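Local coordinates for flavodoxin (Methanosarcina acetivorans C2A, PDB 5WID), which binds flavin mononucleotide as its redox cofactor and, like other flavodoxins, probably serves as a carrier in electron transfer, at the flavin mononucleotide site. Coordinates in Å, arbitrary orientation; residue numbers count along the deposited sequence, not the author numbering.

The flavin mononucleotide site. Residues 9-14, 56-60, 89-94, 120. With FMN (flavin mononucleotide), chain B.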
loop_
_atom_site.group_PDB
_atom_site.type_symbol
_atom_site.label_atom_id
_atom_site.label_comp_id
_atom_site.label_asym_id
_atom_site.label_seq_id
_atom_site.Cartn_x
_atom_site.Cartn_y
_atom_site.Cartn_z
ATOM N N SER A 9 5.273 -9.635 1.016
ATOM C CA SER A 9 4.664 -10.553 1.970
ATOM C C SER A 9 5.500 -11.818 2.050
ATOM O O SER A 9 5.893 -12.349 1.008
ATOM C CB SER A 9 3.221 -10.881 1.545
ATOM O OG SER A 9 2.561 -11.659 2.530
ATOM N N THR A 10 5.755 -12.302 3.272
ATOM C CA THR A 10 6.567 -13.504 3.469
ATOM C C THR A 10 5.742 -14.769 3.671
ATOM O O THR A 10 6.222 -15.868 3.367
ATOM C CB THR A 10 7.513 -13.342 4.676
ATOM O OG1 THR A 10 6.766 -13.297 5.899
ATOM C CG2 THR A 10 8.353 -12.059 4.546
ATOM N N SER A 11 4.517 -14.651 4.175
ATOM C CA SER A 11 3.675 -15.810 4.413
ATOM C C SER A 11 2.260 -15.622 3.891
ATOM O O SER A 11 1.425 -16.507 4.095
ATOM C CB SER A 11 3.625 -16.148 5.918
ATOM O OG SER A 11 2.713 -15.308 6.644
ATOM N N GLY A 12 1.960 -14.490 3.251
ATOM C CA GLY A 12 0.663 -14.268 2.639
ATOM C C GLY A 12 -0.237 -13.270 3.345
ATOM O O GLY A 12 -1.273 -12.897 2.780
ATOM N N ASN A 13 0.116 -12.802 4.540
ATOM C CA ASN A 13 -0.840 -11.987 5.290
ATOM C C ASN A 13 -0.975 -10.589 4.691
ATOM O O ASN A 13 -2.091 -10.109 4.457
ATOM C CB ASN A 13 -0.428 -11.925 6.763
ATOM C CG ASN A 13 -0.578 -13.277 7.462
ATOM O OD1 ASN A 13 -1.403 -14.123 7.058
ATOM N ND2 ASN A 13 0.225 -13.496 8.504
ATOM N N THR A 14 0.152 -9.918 4.432
ATOM C CA THR A 14 0.091 -8.617 3.764
ATOM C C THR A 14 -0.445 -8.748 2.346
ATOM O O THR A 14 -1.137 -7.847 1.855
ATOM C CB THR A 14 1.479 -7.964 3.781
ATOM O OG1 THR A 14 1.923 -7.895 5.147
ATOM C CG2 THR A 14 1.474 -6.546 3.169
ATOM N N SER A 56 5.070 -6.512 5.651
ATOM C CA SER A 56 5.070 -6.980 7.022
ATOM C C SER A 56 6.245 -6.354 7.774
ATOM O O SER A 56 7.096 -5.670 7.195
ATOM C CB SER A 56 5.121 -8.511 7.075
ATOM O OG SER A 56 6.145 -9.008 6.219
ATOM N N THR A 57 6.257 -6.551 9.092
ATOM C CA THR A 57 7.302 -6.030 9.965
ATOM C C THR A 57 8.202 -7.193 10.363
ATOM O O THR A 57 7.726 -8.179 10.930
ATOM C CB THR A 57 6.711 -5.373 11.217
ATOM O OG1 THR A 57 5.853 -4.277 10.861
ATOM C CG2 THR A 57 7.828 -4.876 12.149
ATOM N N PHE A 58 9.489 -7.092 10.042
ATOM C CA PHE A 58 10.495 -8.043 10.509
ATOM C C PHE A 58 11.552 -7.264 11.269
ATOM O O PHE A 58 12.145 -6.332 10.716
ATOM C CB PHE A 58 11.153 -8.794 9.345
ATOM C CG PHE A 58 10.469 -10.077 8.971
ATOM C CD1 PHE A 58 9.106 -10.114 8.701
ATOM C CD2 PHE A 58 11.199 -11.248 8.864
ATOM C CE1 PHE A 58 8.487 -11.311 8.337
ATOM C CE2 PHE A 58 10.592 -12.442 8.501
ATOM C CZ PHE A 58 9.240 -12.479 8.233
ATOM N N TYR A 59 11.795 -7.651 12.519
ATOM C CA TYR A 59 12.780 -6.990 13.376
ATOM C C TYR A 59 12.655 -5.469 13.271
ATOM O O TYR A 59 13.614 -4.751 12.975
ATOM C CB TYR A 59 14.196 -7.479 13.052
ATOM C CG TYR A 59 14.295 -8.962 13.259
ATOM C CD1 TYR A 59 14.232 -9.496 14.542
ATOM C CD2 TYR A 59 14.377 -9.839 12.181
ATOM C CE1 TYR A 59 14.276 -10.861 14.753
ATOM C CE2 TYR A 59 14.432 -11.221 12.390
ATOM C CZ TYR A 59 14.374 -11.717 13.676
ATOM O OH TYR A 59 14.408 -13.077 13.917
ATOM N N TYR A 60 11.430 -4.994 13.537
ATOM C CA TYR A 60 11.076 -3.594 13.790
ATOM C C TYR A 60 11.159 -2.713 12.551
ATOM O O TYR A 60 11.117 -1.484 12.680
ATOM C CB TYR A 60 11.931 -3.008 14.928
ATOM C CG TYR A 60 12.123 -4.051 15.997
ATOM C CD1 TYR A 60 11.038 -4.504 16.732
ATOM C CD2 TYR A 60 13.360 -4.647 16.208
ATOM C CE1 TYR A 60 11.181 -5.493 17.671
ATOM C CE2 TYR A 60 13.515 -5.645 17.142
ATOM C CZ TYR A 60 12.419 -6.058 17.873
ATOM O OH TYR A 60 12.548 -7.044 18.813
ATOM N N SER A 89 0.807 -6.421 7.664
ATOM C CA SER A 89 0.523 -7.341 8.759
ATOM C C SER A 89 1.733 -7.405 9.683
ATOM O O SER A 89 2.866 -7.185 9.255
ATOM C CB SER A 89 0.189 -8.733 8.214
ATOM O OG SER A 89 -0.035 -9.681 9.243
ATOM N N TYR A 90 1.493 -7.691 10.959
ATOM C CA TYR A 90 2.583 -7.682 11.926
ATOM C C TYR A 90 2.261 -8.623 13.075
ATOM O O TYR A 90 1.138 -9.102 13.210
ATOM C CB TYR A 90 2.854 -6.262 12.440
ATOM C CG TYR A 90 1.808 -5.717 13.400
ATOM C CD1 TYR A 90 0.537 -5.350 12.952
ATOM C CD2 TYR A 90 2.100 -5.561 14.753
ATOM C CE1 TYR A 90 -0.412 -4.842 13.834
ATOM C CE2 TYR A 90 1.164 -5.032 15.639
ATOM C CZ TYR A 90 -0.088 -4.688 15.177
ATOM O OH TYR A 90 -1.023 -4.182 16.060
ATOM N N GLY A 91 3.267 -8.865 13.925
ATOM C CA GLY A 91 3.107 -9.784 15.033
ATOM C C GLY A 91 3.036 -9.168 16.416
ATOM O O GLY A 91 2.413 -9.756 17.306
ATOM N N TRP A 92 3.693 -8.028 16.648
ATOM C CA TRP A 92 3.552 -7.397 17.960
ATOM C C TRP A 92 3.936 -5.924 17.982
ATOM O O TRP A 92 3.284 -5.138 18.674
ATOM C CB TRP A 92 4.351 -8.156 19.035
ATOM C CG TRP A 92 5.848 -8.089 18.959
ATOM C CD1 TRP A 92 6.673 -7.262 19.678
ATOM C CD2 TRP A 92 6.704 -8.922 18.171
ATOM N NE1 TRP A 92 7.989 -7.517 19.364
ATOM C CE2 TRP A 92 8.037 -8.532 18.447
ATOM C CE3 TRP A 92 6.479 -9.958 17.258
ATOM C CZ2 TRP A 92 9.131 -9.137 17.835
ATOM C CZ3 TRP A 92 7.572 -10.562 16.652
ATOM C CH2 TRP A 92 8.883 -10.146 16.942
ATOM N N SER A 93 4.989 -5.535 17.263
ATOM C CA SER A 93 5.469 -4.159 17.327
ATOM C C SER A 93 4.948 -3.294 16.183
ATOM O O SER A 93 4.590 -2.131 16.403
ATOM C CB SER A 93 7.007 -4.132 17.369
ATOM O OG SER A 93 7.605 -4.598 16.167
ATOM N N GLY A 94 4.904 -3.822 14.966
ATOM C CA GLY A 94 4.121 -3.199 13.901
ATOM C C GLY A 94 4.625 -1.888 13.336
ATOM O O GLY A 94 3.811 -1.051 12.919
ATOM N N HIS A 120 -1.242 -10.569 12.638
ATOM C CA HIS A 120 -1.235 -11.986 12.216
ATOM C C HIS A 120 -2.101 -12.154 10.962
ATOM O O HIS A 120 -2.090 -11.297 10.064
ATOM C CB HIS A 120 -1.656 -12.864 13.381
ATOM C CG HIS A 120 -0.910 -12.595 14.646
ATOM N ND1 HIS A 120 0.465 -12.657 14.724
ATOM C CD2 HIS A 120 -1.345 -12.263 15.884
ATOM C CE1 HIS A 120 0.844 -12.382 15.960
ATOM N NE2 HIS A 120 -0.233 -12.133 16.682
HETATM N N1 FMN B . 6.242 -8.610 13.854
HETATM C C2 FMN B . 6.408 -7.398 14.482
HETATM O O2 FMN B . 5.418 -6.718 14.764
HETATM N N3 FMN B . 7.678 -6.944 14.796
HETATM C C4 FMN B . 8.791 -7.678 14.476
HETATM O O4 FMN B . 9.908 -7.225 14.767
HETATM C C4A FMN B . 8.622 -8.915 13.849
HETATM N N5 FMN B . 9.712 -9.696 13.528
HETATM C C5A FMN B . 9.532 -10.918 12.909
HETATM C C6 FMN B . 10.651 -11.691 12.604
HETATM C C7 FMN B . 10.489 -12.919 11.981
HETATM C C7M FMN B . 11.715 -13.734 11.658
HETATM C C8 FMN B . 9.214 -13.387 11.674
HETATM C C8M FMN B . 9.029 -14.721 11.004
HETATM C C9 FMN B . 8.088 -12.616 11.983
HETATM C C9A FMN B . 8.254 -11.382 12.602
HETATM N N10 FMN B . 7.154 -10.598 12.913
HETATM C C10 FMN B . 7.339 -9.379 13.541
HETATM C "C1'" FMN B . 5.769 -11.074 12.617
HETATM C "C2'" FMN B . 5.316 -10.833 11.178
HETATM O "O2'" FMN B . 5.282 -9.457 10.839
HETATM C "C3'" FMN B . 3.908 -11.412 11.070
HETATM O "O3'" FMN B . 3.988 -12.822 11.170
HETATM C "C4'" FMN B . 3.161 -11.013 9.795
HETATM O "O4'" FMN B . 1.837 -11.497 9.914
HETATM C "C5'" FMN B . 3.802 -11.554 8.514
HETATM O "O5'" FMN B . 3.066 -11.028 7.422
HETATM P P FMN B . 3.417 -11.469 5.918
HETATM O O1P FMN B . 2.736 -10.474 5.011
HETATM O O2P FMN B . 4.921 -11.398 5.741
HETATM O O3P FMN B . 2.899 -12.863 5.701
HETATM O O HOH W 1 2.074 -13.883 12.602
#
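The flavodoxin phosphate-binding loop, Ser9 to Thr14, runs from the end of strand 2-8 into the first turn of helix 13-27 and wraps the FMN phosphate, while Thr57-Tyr60 and Gly91-Gly94 hold the isoalloxazine. O1P is gripped by Ser9 OG and by both N and OG1 of Thr14. O2P meets Thr10 N, Thr10 OG1 and, from the side away from Thr10, Ser56 OG at 2.7 Å. O3P receives Ser11 N, Ser11 OG at 2.6 Å and Asn13 N. Ser11 OG is turned between its own backbone N and carbonyl carbon (chi1 80°), so N and hydroxyl converge on that one oxygen. These donors are backbone N-H groups and hydroxyls; the start of helix 13-27 would favour the phosphate charge.

On the ribityl chain, Asn13 ND2 reaches hydroxyl O4' at 2.9 Å, nearly in its amide plane. Ser89 OG also bonds O4'; because it donates to a carbonyl lone pair of His120 O, it is likely to accept from O4'. Hydroxyl O2' donates to a lone pair of Thr57 O, and a water links O3' to His120 ND1.

Trp92 CG sits between the backbone N and carbonyl carbon (chi1 69°), which lays the six-membered ring flat over the flavin pyrimidine, planes at 16°, with CZ3 and CH2 nearest C10 and C4A. Thr57 CG2 touches the opposite face. Phe58 also lies on that side but further along, stacked on the dimethylbenzene ring. Tyr59 stands perpendicular at the rim, turning its ring face toward C6 and methyl C7M. An alanine in place of Trp92 removes the stacked indole and would probably weaken the protein's hold on that face.

Along the polar edge, Gly91 N donates to N1 at 3.0 Å and Tyr60 N to carbonyl O4. Ser93 OG sits 2.7 Å from N3. Trp92 N and Gly94 N each approach carbonyl O2 to 2.9 Å. Tyr59 N hydrogen-bonds the redox-active N5 at 3.1 Å.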